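PDB 3QLD: mandelate racemase/muconate lactonizing protein from Alicyclobacillus acidocaldarius LAA1, which belongs to the enolase superfamily, pairing an enolase-type N-terminal domain with a TIM-barrel domain of the mandelate racemase/muconate lactonizing kind. Local coordinates for residues V304-A314 against V350-V360. Sequence-based numbering, arbitrary orientation.
Sequences VGRVHGLIAAA and VPQCAGVADWV
One carboxylate oxygen, OD1 of Asp117, ties His308 to Val356: it accepts hydrogen bonds from the imidazole NE2 of His308 and from the backbone N of Val356. The two residues also meet directly, Val356 CG1 approaching the imidazole obliquely with 4.4 Å between it and His308 NE2. No hydrogen bond passes straight from 304-314 to 350-360, and the remaining contacts are almost all apolar. Val307 sits at the centre of the contact. With chi1 at 163°, Val307 CG1 lies anti to the backbone N and packs 4.0 Å from both Pro351 CB and Cys353 SG, with Val356 CG2 slightly farther off. Its second methyl turns to the indole, where Val307 CG2 meets Trp359 CE3 at the ring edge, 4.0 Å away; Cys353 CB lies over one face of that ring, toward its rim. Pro351 packs against three helix side chains: its CD rests 3.8 Å from Leu310 CB, its CG is near Val307, and its CB faces CG1 and CD1 of Ile311. At one end of the interface Ala314 CB touches Val350 CG1 at 3.7 Å, and at the other Val304 CG2 meets Val360 CG2 at 4.2 Å. The loop between strand 347-349 and helix 362-368 thus lies along helix 303-313 of the barrel domain, with helix 127-130 against His308, Ile311 and Ala314, strand 137-144 against Leu310 and Val350, and strand 43-48 against His308 and Val356.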
loop_
_atom_site.group_PDB
_atom_site.type_symbol
_atom_site.label_atom_id
_atom_site.label_comp_id
_atom_site.label_asym_id
_atom_site.label_seq_id
_atom_site.Cartn_x
_atom_site.Cartn_y
_atom_site.Cartn_z
ATOM N N VAL A 304 -9.803 -14.943 17.714
ATOM C CA VAL A 304 -10.471 -15.065 16.418
ATOM C C VAL A 304 -9.495 -15.234 15.257
ATOM O O VAL A 304 -9.568 -16.202 14.502
ATOM C CB VAL A 304 -11.506 -13.886 16.202
ATOM C CG1 VAL A 304 -12.081 -13.891 14.763
ATOM C CG2 VAL A 304 -12.674 -14.077 17.245
ATOM N N GLY A 305 -8.652 -14.238 15.049
ATOM C CA GLY A 305 -7.493 -14.353 14.155
ATOM C C GLY A 305 -6.577 -15.567 14.370
ATOM O O GLY A 305 -6.097 -16.160 13.407
ATOM N N ARG A 306 -6.369 -15.962 15.623
ATOM C CA ARG A 306 -5.482 -17.100 15.900
ATOM C C ARG A 306 -6.141 -18.409 15.413
ATOM O O ARG A 306 -5.490 -19.254 14.791
ATOM C CB ARG A 306 -5.170 -17.177 17.384
ATOM C CG ARG A 306 -4.252 -18.343 17.791
ATOM C CD ARG A 306 -3.747 -18.167 19.215
ATOM N NE ARG A 306 -3.408 -16.776 19.414
ATOM C CZ ARG A 306 -2.205 -16.280 19.214
ATOM N NH1 ARG A 306 -1.190 -17.080 18.867
ATOM N NH2 ARG A 306 -2.028 -14.975 19.329
ATOM N N VAL A 307 -7.421 -18.557 15.704
ATOM C CA VAL A 307 -8.233 -19.696 15.193
ATOM C C VAL A 307 -8.208 -19.804 13.673
ATOM O O VAL A 307 -7.848 -20.860 13.126
ATOM C CB VAL A 307 -9.697 -19.668 15.724
ATOM C CG1 VAL A 307 -10.603 -20.587 14.857
ATOM C CG2 VAL A 307 -9.666 -20.126 17.143
ATOM N N HIS A 308 -8.480 -18.699 12.983
ATOM C CA HIS A 308 -8.412 -18.654 11.502
ATOM C C HIS A 308 -7.034 -18.950 10.914
ATOM O O HIS A 308 -6.939 -19.544 9.836
ATOM C CB HIS A 308 -8.940 -17.294 10.975
ATOM C CG HIS A 308 -10.438 -17.184 10.996
ATOM N ND1 HIS A 308 -11.109 -16.030 10.645
ATOM C CD2 HIS A 308 -11.398 -18.086 11.343
ATOM C CE1 HIS A 308 -12.418 -16.230 10.749
ATOM N NE2 HIS A 308 -12.619 -17.479 11.160
ATOM N N GLY A 309 -5.977 -18.531 11.643
ATOM C CA GLY A 309 -4.595 -18.683 11.240
ATOM C C GLY A 309 -4.191 -20.148 11.454
ATOM O O GLY A 309 -3.497 -20.721 10.655
ATOM N N LEU A 310 -4.612 -20.752 12.562
ATOM C CA LEU A 310 -4.431 -22.231 12.669
ATOM C C LEU A 310 -5.181 -23.059 11.614
ATOM O O LEU A 310 -4.658 -24.032 11.145
ATOM C CB LEU A 310 -4.752 -22.681 14.080
ATOM C CG LEU A 310 -3.887 -22.045 15.185
ATOM C CD1 LEU A 310 -4.600 -21.962 16.566
ATOM C CD2 LEU A 310 -2.513 -22.721 15.428
ATOM N N ILE A 311 -6.387 -22.673 11.216
ATOM C CA ILE A 311 -7.069 -23.318 10.103
ATOM C C ILE A 311 -6.284 -23.205 8.778
ATOM O O ILE A 311 -6.118 -24.169 8.086
ATOM C CB ILE A 311 -8.494 -22.795 9.986
ATOM C CG1 ILE A 311 -9.300 -23.306 11.202
ATOM C CG2 ILE A 311 -9.104 -23.078 8.616
ATOM C CD1 ILE A 311 -10.602 -22.615 11.451
ATOM N N ALA A 312 -5.809 -22.015 8.411
ATOM C CA ALA A 312 -4.888 -21.926 7.261
ATOM C C ALA A 312 -3.606 -22.821 7.438
ATOM O O ALA A 312 -3.086 -23.407 6.472
ATOM C CB ALA A 312 -4.486 -20.460 7.039
ATOM N N ALA A 313 -3.068 -22.898 8.636
ATOM C CA ALA A 313 -1.864 -23.726 8.847
ATOM C C ALA A 313 -2.072 -25.230 8.653
ATOM O O ALA A 313 -1.096 -25.971 8.597
ATOM C CB ALA A 313 -1.319 -23.491 10.174
ATOM N N ALA A 314 -3.328 -25.636 8.531
ATOM C CA ALA A 314 -3.722 -27.011 8.196
ATOM C C ALA A 314 -3.557 -27.342 6.685
ATOM O O ALA A 314 -3.644 -28.510 6.250
ATOM C CB ALA A 314 -5.173 -27.207 8.610
ATOM N N VAL A 350 -5.651 -28.423 15.238
ATOM C CA VAL A 350 -6.383 -27.640 14.272
ATOM C C VAL A 350 -7.869 -27.545 14.606
ATOM O O VAL A 350 -8.530 -28.561 14.698
ATOM C CB VAL A 350 -6.163 -28.246 12.872
ATOM C CG1 VAL A 350 -7.072 -27.617 11.798
ATOM C CG2 VAL A 350 -4.709 -28.140 12.486
ATOM N N PRO A 351 -8.409 -26.299 14.754
ATOM C CA PRO A 351 -9.834 -26.037 14.985
ATOM C C PRO A 351 -10.778 -26.705 13.967
ATOM O O PRO A 351 -10.650 -26.542 12.720
ATOM C CB PRO A 351 -9.938 -24.488 14.857
ATOM C CG PRO A 351 -8.580 -24.008 15.395
ATOM C CD PRO A 351 -7.583 -25.071 14.896
ATOM N N GLN A 352 -11.748 -27.439 14.504
ATOM C CA GLN A 352 -12.735 -28.101 13.664
ATOM C C GLN A 352 -14.074 -27.375 13.652
ATOM O O GLN A 352 -15.034 -27.875 13.080
ATOM C CB GLN A 352 -12.895 -29.584 14.101
ATOM C CG GLN A 352 -11.624 -30.410 13.871
ATOM C CD GLN A 352 -11.246 -30.563 12.382
ATOM O OE1 GLN A 352 -12.112 -30.572 11.456
ATOM N NE2 GLN A 352 -9.965 -30.652 12.137
ATOM N N CYS A 353 -14.129 -26.177 14.228
ATOM C CA CYS A 353 -15.369 -25.407 14.280
ATOM C C CYS A 353 -15.939 -25.120 12.902
ATOM O O CYS A 353 -15.207 -24.780 11.961
ATOM C CB CYS A 353 -15.171 -24.101 15.058
ATOM S SG CYS A 353 -13.674 -23.150 14.463
ATOM N N ALA A 354 -17.257 -25.277 12.790
ATOM C CA ALA A 354 -18.023 -24.772 11.677
ATOM C C ALA A 354 -18.197 -23.305 12.035
ATOM O O ALA A 354 -19.270 -22.902 12.519
ATOM C CB ALA A 354 -19.423 -25.456 11.589
ATOM N N GLY A 355 -17.142 -22.512 11.844
ATOM C CA GLY A 355 -17.206 -21.111 12.243
ATOM C C GLY A 355 -16.788 -20.897 13.689
ATOM O O GLY A 355 -17.064 -21.712 14.567
ATOM N N VAL A 356 -16.176 -19.749 13.979
ATOM C CA VAL A 356 -15.766 -19.468 15.347
ATOM C C VAL A 356 -16.826 -18.836 16.265
ATOM O O VAL A 356 -16.563 -18.658 17.437
ATOM C CB VAL A 356 -14.474 -18.629 15.350
ATOM C CG1 VAL A 356 -14.785 -17.195 14.924
ATOM C CG2 VAL A 356 -13.843 -18.649 16.678
ATOM N N ALA A 357 -18.007 -18.497 15.763
ATOM C CA ALA A 357 -18.986 -17.738 16.579
ATOM C C ALA A 357 -19.250 -18.325 17.960
ATOM O O ALA A 357 -19.223 -17.587 18.968
ATOM C CB ALA A 357 -20.325 -17.465 15.789
ATOM N N ASP A 358 -19.414 -19.655 18.022
ATOM C CA ASP A 358 -19.798 -20.381 19.270
ATOM C C ASP A 358 -18.737 -20.364 20.355
ATOM O O ASP A 358 -19.050 -20.578 21.528
ATOM C CB ASP A 358 -20.164 -21.846 18.981
ATOM C CG ASP A 358 -21.552 -21.977 18.360
ATOM O OD1 ASP A 358 -22.240 -20.924 18.280
ATOM O OD2 ASP A 358 -21.978 -23.117 17.981
ATOM N N TRP A 359 -17.506 -20.066 19.931
ATOM C CA TRP A 359 -16.343 -20.009 20.745
ATOM C C TRP A 359 -16.054 -18.613 21.313
ATOM O O TRP A 359 -15.254 -18.473 22.209
ATOM C CB TRP A 359 -15.129 -20.465 19.930
ATOM C CG TRP A 359 -15.078 -21.913 19.698
ATOM C CD1 TRP A 359 -16.058 -22.835 20.015
ATOM C CD2 TRP A 359 -14.006 -22.665 19.081
ATOM N NE1 TRP A 359 -15.653 -24.093 19.644
ATOM C CE2 TRP A 359 -14.405 -24.031 19.080
ATOM C CE3 TRP A 359 -12.754 -22.327 18.536
ATOM C CZ2 TRP A 359 -13.601 -25.054 18.553
ATOM C CZ3 TRP A 359 -11.940 -23.370 17.993
ATOM C CH2 TRP A 359 -12.370 -24.706 18.014
ATOM N N VAL A 360 -16.711 -17.589 20.792
ATOM C CA VAL A 360 -16.497 -16.220 21.218
ATOM C C VAL A 360 -17.125 -15.874 22.572
ATOM O O VAL A 360 -18.337 -16.080 22.783
ATOM C CB VAL A 360 -17.006 -15.238 20.139
ATOM C CG1 VAL A 360 -16.761 -13.786 20.599
ATOM C CG2 VAL A 360 -16.318 -15.497 18.781
#